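Local coordinates for protein PRD-containing transcription regulator (Lactobacillus casei, PDB 3NUF) that probably regulates transcription through an all-helical PRD, the PTS regulation domain that in related bacterial regulators responds to phosphorylation by the sugar phosphotransferase system, at residues V32-K37 / A90-Q95; D48-V53 / E113-K118. All coordinates share one frame; numbering follows the deposited sequence. Where two conformers were deposited one is given.

From the N terminus the chain reaches 32-37 on helix 25-41, then 48-53 at the start of helix 48-67. Interaction 1 closes its loop when helix 84-97 brings 90-95 back against 32-37. Interaction 2 closes later, as the end of helix 104-115 and the turn after it carry 113-118 to 48-53. The segments alternate along the chain, so the two loops cross rather than nest, and together they tie four of the five helices of this PRD into one bundle. Interaction 1 lies near the centre of the chain, interaction 2 at the surface. Their first segments also meet directly, where Ile36 packs against Leu51 in the conformer given.

Interaction 1 of 2, residues V32-K37 / A90-Q95; sequences VNYVIK and ADQVVQ. With EDO (1,2-ethanediol), chain G.
Val35 and Val93 bring their CA atoms to 7.1 Å where 32-37 and 90-95 run nearly antiparallel, at 155°, with axes 11.1 Å apart at closest approach. That spacing is wide for packed helices, and the two segments meet through a few side chains. At the buried side, Val35 CG2 reaches Val93 CG1 at 3.9 Å, and Val93 CG2 is equally near, so one methyl faces both branches of its partner. The two valines cross at about a right angle; being short, branched and apolar, they suit an interior site between helices. Tyr34 spans more of the gap. Its CG lies trans to the backbone N (chi1 168°), which sends the ring across toward 90-95, and Val93 CG2 lies near the ring plane at the edge, 4.2 Å from Tyr34 CE2. The ring's edge thus meets a valine methyl while the hydroxyl reaches the polar end of Gln92, whose extended chain lays CG 3.6 Å from Tyr34 OH. A molecule of 1,2-ethanediol, probably from the crystallisation liquor, places O1 in the plane of the Tyr34 ring, hydrogen-bonded to the Tyr34 hydroxyl and accepting from Gln92 NE2, though both distances are too short to be trusted in detail. An alanine in place of Gln92 would probably open a gap beside the Tyr34 hydroxyl and take from the diol oxygen the amide N-H that it accepts. Around this contact, His96 stacks on the Tyr34 ring and bonds the diol through ND1, Leu38 touches Gln92 and Val93, Leu58 of helix 48-67 packs on Val35, and helix 104-115 contributes Phe112 against Val35 and Leu108 against Val93.

Interaction 2 of 2, residues D48-V53 / E113-K118; sequences DLQLQV and EAAQDK
Gln50 lays its amide over Ala115, with OE1 3.9 Å from the CA and 4.0 Å from the CB of that alanine. The contact joins the first turn of helix 48-67 to the end of helix 104-115, which finishes in a Schellman motif, at the surface of the helical PRD bundle. Two backbone bonds define that motif: Lys118 N returns to Glu113 O at 3.0 Å, and Asp117 N returns to Ala114 O. Asp117 takes the positive phi, 56°, that reverses the chain; aspartate tolerates this conformation better than most residues with a side chain. Across the gap, Gln50 CG is trans to its own carbonyl carbon (chi1 -74°), and the chain runs extended from there, which carries the flat amide out to the last helical turn. With no side chain beyond CB, Ala115 lets the amide approach its CA closely, and Ala114, whose CB points toward 48-53, likewise adds little bulk there. The amide is turned so that NE2 points toward the end of the opposing helix, 3.6 Å from Ala114 O, a contact rather than a bond. Its OE1 is engaged by the backbone N of Thr47, just before the start of helix 48-67, a bond that fixes which end of the amide faces which way. Glutamine suits this place because it can accept with one end and donate with the other. On the side of Asp117, Gln50 NE2 gives a hydrogen bond to water 1 at 3.0 Å, while the water's very short link to Asp117 OD1, modelled in two conformers, remains doubtful.

Interaction 1 of 2, residues V32-K37 / A90-Q95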
loop_
_atom_site.group_PDB
_atom_site.type_symbol
_atom_site.label_atom_id
_atom_site.label_comp_id
_atom_site.label_asym_id
_atom_site.label_seq_id
_atom_site.Cartn_x
_atom_site.Cartn_y
_atom_site.Cartn_z
ATOM N N VAL A 32 -4.769 5.469 -1.567
ATOM C CA VAL A 32 -4.231 5.028 -2.849
ATOM C C VAL A 32 -3.428 6.131 -3.527
ATOM O O VAL A 32 -2.309 5.898 -4.030
ATOM C CB VAL A 32 -5.383 4.532 -3.756
ATOM C CG1 VAL A 32 -4.857 4.210 -5.158
ATOM C CG2 VAL A 32 -5.993 3.309 -3.183
ATOM N N ASN A 33 -3.970 7.350 -3.583
ATOM C CA ASN A 33 -3.243 8.448 -4.145
ATOM C C ASN A 33 -1.881 8.648 -3.468
ATOM O O ASN A 33 -0.854 8.875 -4.111
ATOM C CB ASN A 33 -4.014 9.759 -3.991
ATOM C CG ASN A 33 -5.252 9.870 -4.855
ATOM O OD1 ASN A 33 -5.464 9.110 -5.751
ATOM N ND2 ASN A 33 -6.069 10.879 -4.543
ATOM N N TYR A 34 -1.887 8.619 -2.113
ATOM C CA TYR A 34 -0.663 8.792 -1.324
ATOM C C TYR A 34 0.386 7.746 -1.689
ATOM O O TYR A 34 1.576 8.057 -1.909
ATOM C CB TYR A 34 -0.984 8.762 0.172
ATOM C CG TYR A 34 0.192 8.658 1.089
ATOM C CD1 TYR A 34 0.840 9.792 1.524
ATOM C CD2 TYR A 34 0.653 7.433 1.545
ATOM C CE1 TYR A 34 1.907 9.703 2.378
ATOM C CE2 TYR A 34 1.748 7.345 2.368
ATOM C CZ TYR A 34 2.340 8.489 2.772
ATOM O OH TYR A 34 3.433 8.422 3.636
ATOM N N VAL A 35 -0.043 6.495 -1.760
ATOM C CA VAL A 35 0.894 5.402 -2.074
ATOM C C VAL A 35 1.478 5.536 -3.502
ATOM O O VAL A 35 2.685 5.349 -3.714
ATOM C CB VAL A 35 0.313 4.052 -1.833
ATOM C CG1 VAL A 35 1.289 2.950 -2.249
ATOM C CG2 VAL A 35 -0.008 3.882 -0.344
ATOM N N ILE A 36 0.630 5.890 -4.460
ATOM C CA ILE A 36 1.087 6.083 -5.846
ATOM C C ILE A 36 2.146 7.188 -5.871
ATOM O O ILE A 36 3.216 7.051 -6.480
ATOM C CB ILE A 36 -0.084 6.418 -6.766
ATOM C CG1 ILE A 36 -0.949 5.184 -6.985
ATOM C CG2 ILE A 36 0.449 6.949 -8.105
ATOM C CD1 ILE A 36 -2.283 5.454 -7.718
ATOM N N LYS A 37 1.872 8.293 -5.214
ATOM C CA LYS A 37 2.824 9.424 -5.169
ATOM C C LYS A 37 4.110 9.149 -4.422
ATOM O O LYS A 37 5.211 9.583 -4.800
ATOM C CB LYS A 37 2.122 10.630 -4.629
ATOM C CG LYS A 37 1.056 11.176 -5.600
ATOM C CD LYS A 37 0.343 12.399 -5.036
ATOM C CE LYS A 37 -0.722 12.110 -4.026
ATOM N NZ LYS A 37 -1.505 13.376 -3.631
ATOM N N ALA A 90 7.084 0.529 2.657
ATOM C CA ALA A 90 5.954 -0.104 3.325
ATOM C C ALA A 90 5.816 0.378 4.758
ATOM O O ALA A 90 4.689 0.660 5.212
ATOM C CB ALA A 90 6.092 -1.607 3.276
ATOM N N ASP A 91 6.933 0.479 5.490
ATOM C CA ASP A 91 6.871 0.992 6.853
ATOM C C ASP A 91 6.297 2.411 6.886
ATOM O O ASP A 91 5.478 2.729 7.746
ATOM C CB ASP A 91 8.281 0.979 7.470
ATOM C CG ASP A 91 8.286 1.421 8.901
ATOM O OD1 ASP A 91 7.944 0.617 9.748
ATOM O OD2 ASP A 91 8.630 2.563 9.186
ATOM N N GLN A 92 6.707 3.248 5.951
ATOM C CA GLN A 92 6.196 4.617 5.907
ATOM C C GLN A 92 4.693 4.598 5.698
ATOM O O GLN A 92 3.958 5.369 6.339
ATOM C CB GLN A 92 6.860 5.395 4.782
ATOM C CG GLN A 92 6.434 6.832 4.767
ATOM C CD GLN A 92 7.279 7.716 3.876
ATOM O OE1 GLN A 92 8.346 7.330 3.409
ATOM N NE2 GLN A 92 6.793 8.933 3.654
ATOM N N VAL A 93 4.193 3.743 4.818
ATOM C CA VAL A 93 2.742 3.678 4.575
ATOM C C VAL A 93 1.965 3.223 5.791
ATOM O O VAL A 93 0.964 3.826 6.193
ATOM C CB VAL A 93 2.418 2.777 3.405
ATOM C CG1 VAL A 93 0.860 2.591 3.195
ATOM C CG2 VAL A 93 2.989 3.323 2.112
ATOM N N VAL A 94 2.480 2.184 6.434
ATOM C CA VAL A 94 1.823 1.653 7.667
ATOM C C VAL A 94 1.743 2.736 8.734
ATOM O O VAL A 94 0.688 2.950 9.336
ATOM C CB VAL A 94 2.610 0.471 8.188
ATOM C CG1 VAL A 94 2.095 0.028 9.601
ATOM C CG2 VAL A 94 2.552 -0.708 7.185
ATOM N N GLN A 95 2.832 3.449 8.967
ATOM C CA GLN A 95 2.851 4.507 9.936
ATOM C C GLN A 95 1.973 5.671 9.582
ATOM O O GLN A 95 1.396 6.301 10.466
ATOM C CB GLN A 95 4.286 4.906 10.246
ATOM C CG GLN A 95 5.148 3.777 10.812
ATOM C CD GLN A 95 4.563 3.137 12.044
ATOM O OE1 GLN A 95 4.332 1.899 12.113
ATOM N NE2 GLN A 95 4.302 3.928 12.999
HETATM C C1 EDO G . 3.954 11.111 5.031
HETATM O O1 EDO G . 4.749 10.222 4.241
HETATM C C2 EDO G . 4.128 10.719 6.472
HETATM O O2 EDO G . 2.845 10.442 7.048
#

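Interaction 2 of 2, residues D48-V53 / E113-K118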
loop_
_atom_site.group_PDB
_atom_site.type_symbol
_atom_site.label_atom_id
_atom_site.label_comp_id
_atom_site.label_asym_id
_atom_site.label_seq_id
_atom_site.Cartn_x
_atom_site.Cartn_y
_atom_site.Cartn_z
ATOM N N ASP A 48 -1.528 -0.978 -14.143
ATOM C CA ASP A 48 -2.895 -0.896 -13.678
ATOM C C ASP A 48 -3.352 -2.194 -12.984
ATOM O O ASP A 48 -4.087 -2.143 -11.996
ATOM C CB ASP A 48 -3.849 -0.488 -14.820
ATOM C CG ASP A 48 -3.757 1.015 -15.200
ATOM O OD1 ASP A 48 -3.035 1.797 -14.549
ATOM O OD2 ASP A 48 -4.452 1.425 -16.181
ATOM N N LEU A 49 -2.882 -3.350 -13.419
ATOM C CA LEU A 49 -3.190 -4.608 -12.716
ATOM C C LEU A 49 -2.547 -4.635 -11.317
ATOM O O LEU A 49 -3.207 -5.005 -10.302
ATOM C CB LEU A 49 -2.715 -5.840 -13.503
ATOM C CG LEU A 49 -3.582 -6.157 -14.748
ATOM C CD1 LEU A 49 -2.907 -7.255 -15.621
ATOM C CD2 LEU A 49 -5.048 -6.536 -14.388
ATOM N N GLN A 50 -1.283 -4.227 -11.242
ATOM C CA GLN A 50 -0.637 -4.137 -9.935
ATOM C C GLN A 50 -1.365 -3.165 -9.027
ATOM O O GLN A 50 -1.488 -3.405 -7.799
ATOM C CB GLN A 50 0.813 -3.711 -10.093
ATOM C CG GLN A 50 1.680 -4.835 -10.631
ATOM C CD GLN A 50 3.047 -4.402 -11.133
ATOM O OE1 GLN A 50 3.327 -3.232 -11.342
ATOM N NE2 GLN A 50 3.937 -5.390 -11.293
ATOM N N LEU A 51 -1.825 -2.075 -9.607
ATOM C CA LEU A 51 -2.503 -1.082 -8.841
ATOM C C LEU A 51 -3.837 -1.623 -8.272
ATOM O O LEU A 51 -4.201 -1.273 -7.146
ATOM C CB LEU A 51 -2.640 0.207 -9.657
ATOM C CG LEU A 51 -3.370 1.338 -8.947
ATOM C CD1 LEU A 51 -2.576 1.742 -7.700
ATOM C CD2 LEU A 51 -3.626 2.572 -9.819
ATOM N N GLN A 52 -4.556 -2.497 -8.995
ATOM C CA GLN A 52 -5.743 -3.178 -8.491
ATOM C C GLN A 52 -5.450 -4.034 -7.266
ATOM O O GLN A 52 -6.146 -3.972 -6.238
ATOM C CB GLN A 52 -6.333 -4.093 -9.585
ATOM C CG GLN A 52 -7.122 -3.407 -10.647
ATOM C CD GLN A 52 -7.691 -4.419 -11.653
ATOM O OE1 GLN A 52 -8.338 -5.374 -11.254
ATOM N NE2 GLN A 52 -7.458 -4.186 -12.926
ATOM N N VAL A 53 -4.425 -4.857 -7.368
ATOM C CA VAL A 53 -4.014 -5.734 -6.288
ATOM C C VAL A 53 -3.550 -4.931 -5.077
ATOM O O VAL A 53 -3.915 -5.207 -3.949
ATOM C CB VAL A 53 -2.933 -6.713 -6.802
ATOM C CG1 VAL A 53 -2.377 -7.564 -5.702
ATOM C CG2 VAL A 53 -3.512 -7.631 -7.886
ATOM N N GLU A 113 8.006 -4.501 -4.064
ATOM C CA GLU A 113 9.042 -5.338 -4.644
ATOM C C GLU A 113 8.612 -5.814 -6.043
ATOM O O GLU A 113 9.428 -5.779 -6.997
ATOM C CB GLU A 113 9.319 -6.494 -3.681
ATOM C CG GLU A 113 10.669 -7.202 -3.837
ATOM C CD GLU A 113 11.850 -6.429 -3.284
ATOM O OE1 GLU A 113 11.795 -5.183 -3.144
ATOM O OE2 GLU A 113 12.926 -7.055 -3.053
ATOM N N ALA A 114 7.371 -6.260 -6.177
ATOM C CA ALA A 114 6.846 -6.697 -7.475
ATOM C C ALA A 114 6.826 -5.546 -8.486
ATOM O O ALA A 114 7.130 -5.762 -9.689
ATOM C CB ALA A 114 5.483 -7.321 -7.299
ATOM N N ALA A 115 6.469 -4.352 -8.075
ATOM C CA ALA A 115 6.419 -3.216 -8.987
ATOM C C ALA A 115 7.789 -2.813 -9.533
ATOM O O ALA A 115 7.858 -2.179 -10.574
ATOM C CB ALA A 115 5.717 -2.015 -8.348
ATOM N N GLN A 116 8.864 -3.159 -8.825
ATOM C CA GLN A 116 10.253 -2.915 -9.245
ATOM C C GLN A 116 10.796 -4.089 -10.044
ATOM O O GLN A 116 11.945 -4.045 -10.469
ATOM C CB GLN A 116 11.125 -2.722 -8.007
ATOM C CG GLN A 116 10.920 -1.405 -7.394
ATOM C CD GLN A 116 11.592 -1.291 -6.082
ATOM O OE1 GLN A 116 12.706 -0.763 -6.000
ATOM N NE2 GLN A 116 10.931 -1.745 -5.014
ATOM N N ASP A 117 9.997 -5.129 -10.242
ATOM C CA ASP A 117 10.450 -6.369 -10.887
ATOM C C ASP A 117 11.639 -6.932 -10.138
ATOM O O ASP A 117 12.671 -7.265 -10.743
ATOM C CB ASP A 117 10.819 -6.145 -12.368
ATOM C CG ASP A 117 9.621 -5.790 -13.222
ATOM O OD1 ASP A 117 8.489 -6.184 -12.858
ATOM O OD2 ASP A 117 9.819 -5.116 -14.259
ATOM N N LYS A 118 11.524 -6.987 -8.812
ATOM C CA LYS A 118 12.595 -7.532 -7.984
ATOM C C LYS A 118 12.248 -8.864 -7.334
ATOM O O LYS A 118 13.024 -9.321 -6.481
ATOM C CB LYS A 118 13.004 -6.526 -6.893
ATOM C CG LYS A 118 13.893 -5.381 -7.403
ATOM C CD LYS A 118 14.476 -4.573 -6.236
ATOM C CE LYS A 118 15.461 -3.490 -6.735
HETATM O O HOH W 1 6.566 -4.624 -12.635
#